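Local coordinates for DisA protein (Sorangium cellulosum, PDB 6CCA) that probably methylates the alpha-carbon of a polyketide intermediate with S-adenosylmethionine, building the gem-dimethyl group on the disorazol assembly line, at residues R49-H54 with N195-H200; I72-G77 with T132-E137; V242-S247 with G273-F278; N314-L319 with E380-R385. One frame throughout, in Å; residues are numbered along the deposited sequence.

Contact 1 (R49-H54 with N195-H200); sequences RELLTH and NATADH
With chi1 near 172° in L51 and 170° in H200, each side chain swings its CG opposite its own backbone nitrogen, and the two meet across the gap between helices. This is helix-on-helix packing: the end of helix 45-52 rests on the first turn of helix 196-216, with the CA atoms of L51 and T197 6.6 Å apart. The two branches of L51 divide the work. CD2 sits over one face of the H200 imidazole in a CH-pi contact, 4.1 Å from the ring centroid and 18° off its normal, while CD1 lies 3.9 Å from T197 CG2. The polar edge of the same imidazole is engaged by another residue, since H200 NE2 hydrogen-bonds to H392 NE2, which probably helps to fix the ring on which L51 packs. W399 adds to the apolar patch, touching both L51 and T197. The start of the second helix is closed by N195, the N-cap, whose OD1 accepts from A198 N at 3.2 Å, the donor standing above the carbonyl plane. One turn away from the leucine, the H54 ring reaches the beginning of that helix, and its NE2 comes within 3.4 Å of A196 CB.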
# COMPACT_ATOMS: atom_id res chain seq x y z
N ARG A 49 -19.05 -8.11 7.41
CA ARG A 49 -19.01 -9.54 7.81
C ARG A 49 -18.39 -10.41 6.75
O ARG A 49 -17.60 -11.31 7.07
CB ARG A 49 -20.39 -10.11 8.15
CG ARG A 49 -20.76 -9.73 9.54
CD ARG A 49 -21.91 -10.58 10.14
NE ARG A 49 -22.04 -10.05 11.48
CZ ARG A 49 -23.16 -10.04 12.24
NH1 ARG A 49 -24.30 -10.58 11.83
NH2 ARG A 49 -23.09 -9.47 13.44
N GLU A 50 -18.80 -10.19 5.53
CA GLU A 50 -18.25 -10.91 4.38
C GLU A 50 -16.71 -10.73 4.27
O GLU A 50 -16.02 -11.73 4.03
CB GLU A 50 -18.93 -10.50 3.10
CG GLU A 50 -18.36 -11.07 1.82
CD GLU A 50 -18.58 -12.59 1.66
OE1 GLU A 50 -19.49 -13.09 2.37
OE2 GLU A 50 -17.87 -13.26 0.85
N LEU A 51 -16.22 -9.51 4.40
CA LEU A 51 -14.75 -9.29 4.40
C LEU A 51 -14.10 -10.05 5.56
O LEU A 51 -13.05 -10.69 5.39
CB LEU A 51 -14.44 -7.79 4.52
CG LEU A 51 -12.97 -7.43 4.73
CD1 LEU A 51 -12.22 -7.77 3.43
CD2 LEU A 51 -12.87 -5.96 5.12
N LEU A 52 -14.73 -10.06 6.74
CA LEU A 52 -14.14 -10.68 7.90
C LEU A 52 -14.07 -12.18 7.80
O LEU A 52 -13.31 -12.77 8.58
CB LEU A 52 -14.86 -10.28 9.24
CG LEU A 52 -14.53 -8.84 9.66
CD1 LEU A 52 -15.45 -8.31 10.78
CD2 LEU A 52 -13.09 -8.75 10.10
N THR A 53 -14.85 -12.76 6.89
CA THR A 53 -14.75 -14.24 6.67
C THR A 53 -13.36 -14.63 6.23
O THR A 53 -12.93 -15.78 6.39
CB THR A 53 -15.74 -14.86 5.72
OG1 THR A 53 -15.61 -14.40 4.37
CG2 THR A 53 -17.17 -14.61 6.21
N HIS A 54 -12.64 -13.66 5.68
CA HIS A 54 -11.26 -13.95 5.24
C HIS A 54 -10.17 -13.83 6.32
O HIS A 54 -9.05 -14.20 6.05
CB HIS A 54 -10.96 -13.03 4.05
CG HIS A 54 -11.91 -13.24 2.95
ND1 HIS A 54 -11.99 -14.42 2.28
CD2 HIS A 54 -12.86 -12.43 2.41
CE1 HIS A 54 -12.94 -14.35 1.36
NE2 HIS A 54 -13.48 -13.15 1.42
N ASN A 195 -9.00 -10.52 -6.17
CA ASN A 195 -9.12 -11.33 -5.02
C ASN A 195 -10.01 -10.55 -4.03
O ASN A 195 -10.14 -9.35 -4.16
CB ASN A 195 -7.75 -11.65 -4.43
CG ASN A 195 -6.94 -10.40 -3.96
OD1 ASN A 195 -7.13 -9.87 -2.89
ND2 ASN A 195 -6.00 -9.93 -4.83
N ALA A 196 -10.63 -11.21 -3.09
CA ALA A 196 -11.67 -10.59 -2.32
C ALA A 196 -11.26 -9.34 -1.54
O ALA A 196 -11.97 -8.31 -1.62
CB ALA A 196 -12.32 -11.57 -1.38
N THR A 197 -10.19 -9.42 -0.78
CA THR A 197 -9.83 -8.25 0.06
C THR A 197 -9.44 -7.06 -0.83
O THR A 197 -9.91 -5.93 -0.59
CB THR A 197 -8.74 -8.59 1.09
OG1 THR A 197 -7.53 -8.92 0.42
CG2 THR A 197 -9.18 -9.74 2.02
N ALA A 198 -8.60 -7.27 -1.84
CA ALA A 198 -8.20 -6.14 -2.71
C ALA A 198 -9.47 -5.51 -3.38
O ALA A 198 -9.61 -4.28 -3.50
CB ALA A 198 -7.19 -6.53 -3.79
N ASP A 199 -10.36 -6.37 -3.88
CA ASP A 199 -11.54 -5.87 -4.57
C ASP A 199 -12.45 -5.12 -3.65
O ASP A 199 -13.01 -4.10 -4.05
CB ASP A 199 -12.31 -7.03 -5.24
CG ASP A 199 -11.58 -7.60 -6.44
OD1 ASP A 199 -10.66 -6.96 -6.97
OD2 ASP A 199 -11.99 -8.71 -6.83
N HIS A 200 -12.55 -5.52 -2.40
CA HIS A 200 -13.40 -4.81 -1.44
C HIS A 200 -12.93 -3.35 -1.30
O HIS A 200 -13.71 -2.38 -1.40
CB HIS A 200 -13.33 -5.50 -0.09
CG HIS A 200 -13.96 -4.71 0.99
ND1 HIS A 200 -15.27 -4.87 1.36
CD2 HIS A 200 -13.46 -3.72 1.77
CE1 HIS A 200 -15.55 -4.04 2.35
NE2 HIS A 200 -14.47 -3.34 2.62

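Contact 2 (I72-G77 with T132-E137); sequences IFQDMG and TPKKHE
Q74 reaches from the last turn of helix 55-75 to the backbone of T132 and K134 on a straight stem. From CB, CG lies opposite the carbonyl carbon, and chi2 of -179° stretches the chain fully, so that CD arrives 3.7 Å from T132 O. OE1 accepts from K134 N at 2.9 Å in an almost linear bond of 170°, the donor lying in the carbonyl plane on a lone pair. A water also donates to OE1 and in turn accepts from K135 N. NE2 donates to T132 O at 2.9 Å and 176°; T132 O lies in the plane of the Q74 amide, while NE2 stands above the plane of the T132 carbonyl. The amide thus bonds once as acceptor and once as donor to the backbone leading into helix 135-146, from within the last turn, where the Schellman motif at G77 ends helix 55-75 and G77 N bonds back to Q74 O. NE2 also donates to F79 O. Beside the amide, D75 OD1 faces K135 NZ across a long salt bridge of 3.7 Å, and K135 NZ has a further partner in Y162 OH. K134 turns its tip away, its NZ meeting the syn lone pair of E137 OE1 at 2.8 Å.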
# COMPACT_ATOMS: atom_id res chain seq x y z
N ILE A 72 13.97 -19.90 4.80
CA ILE A 72 14.92 -19.15 4.00
C ILE A 72 16.32 -19.09 4.67
O ILE A 72 17.37 -19.39 4.07
CB ILE A 72 14.40 -17.71 3.79
CG1 ILE A 72 13.22 -17.76 2.81
CG2 ILE A 72 15.54 -16.79 3.31
CD1 ILE A 72 12.36 -16.52 2.78
N PHE A 73 16.34 -18.74 5.93
CA PHE A 73 17.63 -18.83 6.68
C PHE A 73 18.28 -20.23 6.64
O PHE A 73 19.52 -20.35 6.43
CB PHE A 73 17.45 -18.34 8.11
CG PHE A 73 17.39 -16.85 8.25
CD1 PHE A 73 18.57 -16.09 8.30
CD2 PHE A 73 16.19 -16.21 8.36
CE1 PHE A 73 18.53 -14.71 8.45
CE2 PHE A 73 16.13 -14.83 8.51
CZ PHE A 73 17.28 -14.07 8.57
N GLN A 74 17.49 -21.29 6.86
CA GLN A 74 18.01 -22.64 6.84
C GLN A 74 18.59 -22.98 5.50
O GLN A 74 19.71 -23.56 5.43
CB GLN A 74 16.97 -23.67 7.21
CG GLN A 74 16.49 -23.47 8.63
CD GLN A 74 15.49 -24.45 9.08
OE1 GLN A 74 14.77 -25.09 8.28
NE2 GLN A 74 15.41 -24.61 10.40
N ASP A 75 17.88 -22.60 4.43
CA ASP A 75 18.44 -22.70 3.08
C ASP A 75 19.75 -21.97 2.93
O ASP A 75 20.53 -22.36 2.13
CB ASP A 75 17.51 -22.13 2.03
CG ASP A 75 16.23 -22.95 1.87
OD1 ASP A 75 16.16 -24.13 2.28
OD2 ASP A 75 15.26 -22.43 1.29
N MET A 76 19.96 -20.86 3.62
CA MET A 76 21.24 -20.18 3.60
C MET A 76 22.28 -20.73 4.62
O MET A 76 23.35 -20.13 4.76
CB MET A 76 21.03 -18.70 3.78
CG MET A 76 20.31 -18.03 2.61
SD MET A 76 19.73 -16.39 2.98
CE MET A 76 21.17 -15.45 2.56
N GLY A 77 21.95 -21.79 5.35
CA GLY A 77 22.85 -22.40 6.34
C GLY A 77 22.83 -21.72 7.69
O GLY A 77 23.85 -21.70 8.40
N THR A 132 13.01 -26.47 14.08
CA THR A 132 13.21 -27.79 13.44
C THR A 132 13.46 -27.56 11.91
O THR A 132 13.38 -26.41 11.46
CB THR A 132 11.99 -28.67 13.64
OG1 THR A 132 10.89 -28.14 12.90
CG2 THR A 132 11.58 -28.77 15.14
N PRO A 133 13.75 -28.63 11.15
CA PRO A 133 13.94 -28.48 9.69
C PRO A 133 12.59 -28.15 9.05
O PRO A 133 11.62 -28.87 9.18
CB PRO A 133 14.50 -29.86 9.23
CG PRO A 133 15.09 -30.44 10.55
CD PRO A 133 13.99 -30.06 11.52
N LYS A 134 12.52 -26.97 8.43
CA LYS A 134 11.25 -26.49 7.90
C LYS A 134 10.99 -26.82 6.42
O LYS A 134 9.84 -26.73 5.97
CB LYS A 134 11.17 -24.95 8.09
CG LYS A 134 11.05 -24.58 9.55
CD LYS A 134 9.68 -25.00 10.03
CE LYS A 134 9.49 -24.89 11.51
NZ LYS A 134 8.05 -25.12 11.92
N LYS A 135 12.01 -27.24 5.70
CA LYS A 135 11.94 -27.44 4.20
C LYS A 135 10.65 -28.12 3.72
O LYS A 135 9.87 -27.57 2.89
CB LYS A 135 13.17 -28.26 3.73
CG LYS A 135 13.35 -28.42 2.21
CD LYS A 135 14.14 -27.26 1.60
CE LYS A 135 14.10 -27.27 0.09
NZ LYS A 135 14.64 -26.01 -0.51
N HIS A 136 10.38 -29.32 4.23
CA HIS A 136 9.26 -30.08 3.75
C HIS A 136 7.94 -29.53 4.27
O HIS A 136 6.95 -29.47 3.52
CB HIS A 136 9.46 -31.60 4.04
CG HIS A 136 10.70 -32.15 3.37
ND1 HIS A 136 11.78 -32.65 4.08
CD2 HIS A 136 11.07 -32.18 2.06
CE1 HIS A 136 12.74 -32.99 3.24
NE2 HIS A 136 12.34 -32.72 2.01
N GLU A 137 7.91 -29.17 5.53
CA GLU A 137 6.72 -28.62 6.16
C GLU A 137 6.17 -27.41 5.40
O GLU A 137 4.96 -27.32 5.14
CB GLU A 137 7.04 -28.11 7.56
CG GLU A 137 6.71 -29.01 8.73
CD GLU A 137 7.32 -28.40 10.02
OE1 GLU A 137 6.98 -27.24 10.35
OE2 GLU A 137 8.22 -29.04 10.64
O HOH W 1 14.86 -26.63 6.17

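Contact 3 (V242-S247 with G273-F278)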
# COMPACT_ATOMS: atom_id res chain seq x y z
N VAL A 242 -11.46 2.05 -12.14
CA VAL A 242 -11.86 3.38 -11.81
C VAL A 242 -12.38 4.15 -13.04
O VAL A 242 -13.47 4.77 -13.03
CB VAL A 242 -10.71 4.15 -11.13
CG1 VAL A 242 -11.08 5.61 -10.96
CG2 VAL A 242 -10.35 3.52 -9.76
N LEU A 243 -11.59 4.12 -14.09
CA LEU A 243 -11.94 4.87 -15.29
C LEU A 243 -13.27 4.31 -15.87
O LEU A 243 -14.11 5.04 -16.35
CB LEU A 243 -10.80 4.76 -16.29
CG LEU A 243 -9.49 5.40 -15.88
CD1 LEU A 243 -8.47 5.23 -17.02
CD2 LEU A 243 -9.60 6.86 -15.53
N GLU A 244 -13.44 3.00 -15.87
CA GLU A 244 -14.69 2.46 -16.39
C GLU A 244 -15.88 2.94 -15.55
O GLU A 244 -16.92 3.35 -16.09
CB GLU A 244 -14.65 0.94 -16.46
CG GLU A 244 -15.90 0.34 -17.11
CD GLU A 244 -16.11 0.80 -18.58
OE1 GLU A 244 -15.18 1.29 -19.30
OE2 GLU A 244 -17.25 0.72 -19.05
N ALA A 245 -15.73 2.93 -14.22
CA ALA A 245 -16.86 3.38 -13.35
C ALA A 245 -17.13 4.85 -13.54
O ALA A 245 -18.27 5.34 -13.41
CB ALA A 245 -16.56 3.11 -11.87
N LEU A 246 -16.10 5.62 -13.83
CA LEU A 246 -16.29 7.06 -13.95
C LEU A 246 -16.76 7.51 -15.32
O LEU A 246 -17.08 8.67 -15.48
CB LEU A 246 -15.02 7.79 -13.56
CG LEU A 246 -14.85 8.18 -12.09
CD1 LEU A 246 -15.19 7.10 -11.12
CD2 LEU A 246 -13.42 8.64 -11.89
N SER A 247 -16.71 6.62 -16.31
CA SER A 247 -16.70 7.07 -17.71
C SER A 247 -18.04 7.70 -18.09
O SER A 247 -18.07 8.53 -18.96
CB SER A 247 -16.34 5.94 -18.69
OG SER A 247 -17.25 4.88 -18.52
N GLY A 273 -5.71 5.81 -22.87
CA GLY A 273 -6.03 7.08 -23.52
C GLY A 273 -7.10 7.00 -24.60
O GLY A 273 -8.09 7.74 -24.54
N PRO A 274 -6.92 6.06 -25.57
CA PRO A 274 -7.99 5.95 -26.59
C PRO A 274 -9.42 5.76 -26.07
O PRO A 274 -10.40 6.42 -26.56
CB PRO A 274 -7.51 4.74 -27.45
CG PRO A 274 -6.04 4.76 -27.31
CD PRO A 274 -5.87 5.07 -25.80
N ARG A 275 -9.58 4.90 -25.07
CA ARG A 275 -10.94 4.59 -24.60
C ARG A 275 -11.50 5.62 -23.68
O ARG A 275 -12.73 5.73 -23.55
CB ARG A 275 -10.86 3.18 -23.93
CG ARG A 275 -12.17 2.65 -23.33
CD ARG A 275 -12.02 1.16 -22.94
NE ARG A 275 -13.13 0.70 -22.13
CZ ARG A 275 -14.33 0.36 -22.60
NH1 ARG A 275 -14.61 0.41 -23.90
NH2 ARG A 275 -15.28 -0.04 -21.75
N TYR A 276 -10.63 6.39 -23.01
CA TYR A 276 -11.02 7.41 -21.99
C TYR A 276 -10.40 8.76 -22.29
O TYR A 276 -9.36 9.14 -21.74
CB TYR A 276 -10.57 6.91 -20.58
CG TYR A 276 -11.12 5.56 -20.26
CD1 TYR A 276 -12.49 5.38 -20.02
CD2 TYR A 276 -10.30 4.46 -20.19
CE1 TYR A 276 -12.99 4.11 -19.74
CE2 TYR A 276 -10.82 3.20 -19.92
CZ TYR A 276 -12.17 3.06 -19.66
OH TYR A 276 -12.66 1.80 -19.34
N PRO A 277 -11.03 9.52 -23.23
CA PRO A 277 -10.44 10.76 -23.68
C PRO A 277 -10.45 11.82 -22.64
O PRO A 277 -9.71 12.78 -22.76
CB PRO A 277 -11.36 11.20 -24.85
CG PRO A 277 -12.25 10.02 -25.16
CD PRO A 277 -12.33 9.23 -23.87
N PHE A 278 -11.21 11.64 -21.57
CA PHE A 278 -11.16 12.60 -20.45
C PHE A 278 -9.85 12.54 -19.55
O PHE A 278 -9.71 13.33 -18.60
CB PHE A 278 -12.43 12.46 -19.60
CG PHE A 278 -12.61 11.12 -18.95
CD1 PHE A 278 -13.30 10.11 -19.59
CD2 PHE A 278 -12.12 10.85 -17.69
CE1 PHE A 278 -13.51 8.86 -19.00
CE2 PHE A 278 -12.31 9.59 -17.09
CZ PHE A 278 -13.02 8.59 -17.73
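Between L243 and Y276 the packing is close. The leucine CB stands over the centre of the phenol ring in a CH-pi contact, 3.8 Å from the centroid and only 5° off the normal, and CD1 continues along the rim to Y276 CD2 at 3.7 Å. The opposite face of the ring carries the aliphatic part of R275, whose CG lies above it toward the rim, so the tyrosine is held as the middle layer of a sandwich. F278 extends the apolar patch more loosely. Its edge points at L243 O, with CZ 4.0 Å away, and its CE1 lies 3.9 Å from S247 CA near the end of the helix. S247 OG turns back to E244 O, which also accepts from S247 N on the same face of the carbonyl plane.

At the exposed side, polar groups take over. E244 is bent at chi2 (61°), which brings OE1 to the phenol: Y276 OH donates at 2.6 Å to its anti lone pair. R275 NH2 reaches the same oxygen at 2.8 Å from above the carboxylate plane, a salt bridge bent to 132°. R275 NE donates in turn to Y276 OH, closing a triangle of glutamate, tyrosine and arginine. The positive charge probably helps keep this glutamate ionised. Helix 239-246 and the loop that follows helix 262-272 are thereby joined, with F278 handing over to the sheet by backbone bonds to Y255, an arrangement that belongs to the alternating helices and parallel strands of the Rossmann-like methyltransferase fold.

Contact 4 (N314-L319 with E380-R385); sequences NLRSTL and EEEGFR
A Schellman motif closes helix 372-381, and the two glutamates at that turn, E381 and E382, join R316 of helix 315-325 in a salt-bridge network. The arginine supplies the plane. Its chain runs extended from CG to NE, and chi4 of -87° turns the guanidinium so that both carboxylates meet its rim. NH1 and NH2 converge on a single oxygen, E381 OE1, with NH2 the shorter at 2.7 Å and NH1 at 2.9 Å; that carboxylate lies almost coplanar with the guanidinium. The second glutamate is turned differently, its carboxylate plane 68° from the guanidinium. E382 OE2 takes the other hydrogen of NH1 on its anti lone pair at 2.8 Å, and the bend at chi2 lays the same oxygen alongside the arginine stem, 3.4 Å from R316 CG. Two acidic groups side by side would probably repel; the shared arginine probably offsets this, and E362 gives R316 NH2 a further charged partner. E382 OE1 is held by Q320, which helps to fix the carboxylate.

G383, with positive phi, makes the turn from the helix into strand 384-385, and beneath the charged layer the contact becomes apolar. L319 CD1 packs against E382 CG at 4.0 Å, while L332 of the sheet touches both L319 and F384. The phenylalanine presents its edge to the helix, with CZ 4.3 Å from L319 O.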
# COMPACT_ATOMS: atom_id res chain seq x y z
N ASN A 314 9.34 12.17 3.39
CA ASN A 314 8.71 12.92 4.42
C ASN A 314 7.20 13.05 4.22
O ASN A 314 6.75 13.77 3.34
CB ASN A 314 9.30 14.34 4.48
CG ASN A 314 8.82 15.06 5.71
OD1 ASN A 314 7.72 15.59 5.76
ND2 ASN A 314 9.61 14.96 6.77
N LEU A 315 6.44 12.35 5.04
CA LEU A 315 5.01 12.26 4.87
C LEU A 315 4.30 13.60 5.02
O LEU A 315 3.44 13.94 4.23
CB LEU A 315 4.45 11.16 5.80
CG LEU A 315 3.04 10.64 5.51
CD1 LEU A 315 2.93 10.26 4.01
CD2 LEU A 315 2.68 9.47 6.42
N ARG A 316 4.67 14.36 6.06
CA ARG A 316 4.04 15.65 6.32
C ARG A 316 4.21 16.60 5.14
O ARG A 316 3.29 17.33 4.78
CB ARG A 316 4.61 16.27 7.59
CG ARG A 316 4.15 15.60 8.88
CD ARG A 316 4.72 16.30 10.10
NE ARG A 316 4.55 15.51 11.32
CZ ARG A 316 3.46 15.54 12.08
NH1 ARG A 316 2.45 16.33 11.77
NH2 ARG A 316 3.40 14.79 13.17
N SER A 317 5.40 16.59 4.55
CA SER A 317 5.71 17.42 3.45
C SER A 317 4.89 17.00 2.20
O SER A 317 4.41 17.81 1.43
CB SER A 317 7.23 17.26 3.18
OG SER A 317 7.59 17.96 2.05
N THR A 318 4.77 15.69 2.01
CA THR A 318 4.02 15.17 0.90
C THR A 318 2.54 15.53 1.03
O THR A 318 1.93 15.95 0.07
CB THR A 318 4.26 13.65 0.81
OG1 THR A 318 5.60 13.41 0.38
CG2 THR A 318 3.30 12.96 -0.16
N LEU A 319 2.02 15.45 2.25
CA LEU A 319 0.66 15.86 2.51
C LEU A 319 0.41 17.34 2.25
O LEU A 319 -0.66 17.71 1.76
CB LEU A 319 0.24 15.53 3.93
CG LEU A 319 0.16 14.02 4.20
CD1 LEU A 319 -0.04 13.78 5.70
CD2 LEU A 319 -0.96 13.34 3.40
N GLU A 380 -5.19 14.94 10.55
CA GLU A 380 -5.70 16.09 11.41
C GLU A 380 -4.65 17.12 11.74
O GLU A 380 -4.89 18.34 11.60
CB GLU A 380 -6.36 15.54 12.68
CG GLU A 380 -7.69 14.93 12.37
CD GLU A 380 -8.30 14.14 13.52
OE1 GLU A 380 -7.60 13.94 14.50
OE2 GLU A 380 -9.48 13.72 13.40
N GLU A 381 -3.46 16.68 12.15
CA GLU A 381 -2.38 17.61 12.43
C GLU A 381 -1.99 18.42 11.26
O GLU A 381 -1.51 19.53 11.41
CB GLU A 381 -1.12 16.91 12.92
CG GLU A 381 -1.25 16.39 14.32
CD GLU A 381 -0.15 15.42 14.69
OE1 GLU A 381 0.97 15.47 14.14
OE2 GLU A 381 -0.42 14.60 15.54
N GLU A 382 -2.08 17.85 10.06
CA GLU A 382 -1.72 18.55 8.84
C GLU A 382 -2.84 19.39 8.27
O GLU A 382 -2.75 19.91 7.15
CB GLU A 382 -1.18 17.52 7.79
CG GLU A 382 0.18 16.92 8.20
CD GLU A 382 1.25 17.98 8.49
OE1 GLU A 382 1.50 18.82 7.62
OE2 GLU A 382 1.81 17.92 9.61
N GLY A 383 -3.94 19.48 9.01
CA GLY A 383 -5.04 20.36 8.63
C GLY A 383 -6.10 19.81 7.70
O GLY A 383 -6.74 20.57 6.99
N PHE A 384 -6.29 18.48 7.70
CA PHE A 384 -7.47 17.95 7.13
C PHE A 384 -8.52 17.84 8.22
O PHE A 384 -8.13 17.69 9.38
CB PHE A 384 -7.19 16.54 6.52
CG PHE A 384 -6.29 16.57 5.32
CD1 PHE A 384 -4.90 16.57 5.46
CD2 PHE A 384 -6.81 16.54 4.01
CE1 PHE A 384 -4.04 16.59 4.34
CE2 PHE A 384 -5.95 16.54 2.89
CZ PHE A 384 -4.56 16.56 3.06
N ARG A 385 -9.79 17.82 7.84
CA ARG A 385 -10.95 17.62 8.72
C ARG A 385 -11.84 16.47 8.28
O ARG A 385 -11.70 15.97 7.22
CB ARG A 385 -11.83 18.87 8.74
CG ARG A 385 -11.09 20.13 8.49
CD ARG A 385 -11.94 21.34 8.54
NE ARG A 385 -12.61 21.49 7.27
CZ ARG A 385 -12.75 22.62 6.63
NH1 ARG A 385 -12.21 23.71 7.11
NH2 ARG A 385 -13.43 22.64 5.52

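The four contacts are scattered over the chain. Contacts 1 and 2 share its N-terminal half: helices 45-52 and 55-75 follow each other in sequence, and contact 2 both opens and closes between the two halves of contact 1, yet their centres lie 32 Å apart. Contacts 3 and 4 then follow in series, 30 Å apart between centres, and both lie against the mixed sheet of the methyltransferase fold. Contact 2 sits in the helical part, on the far side of the chain's centre from both, about 48 and 44 Å away between centres, while contact 1 joins helix 45-52 to helix 196-216, the helix that also packs on helix 239-246 of contact 3.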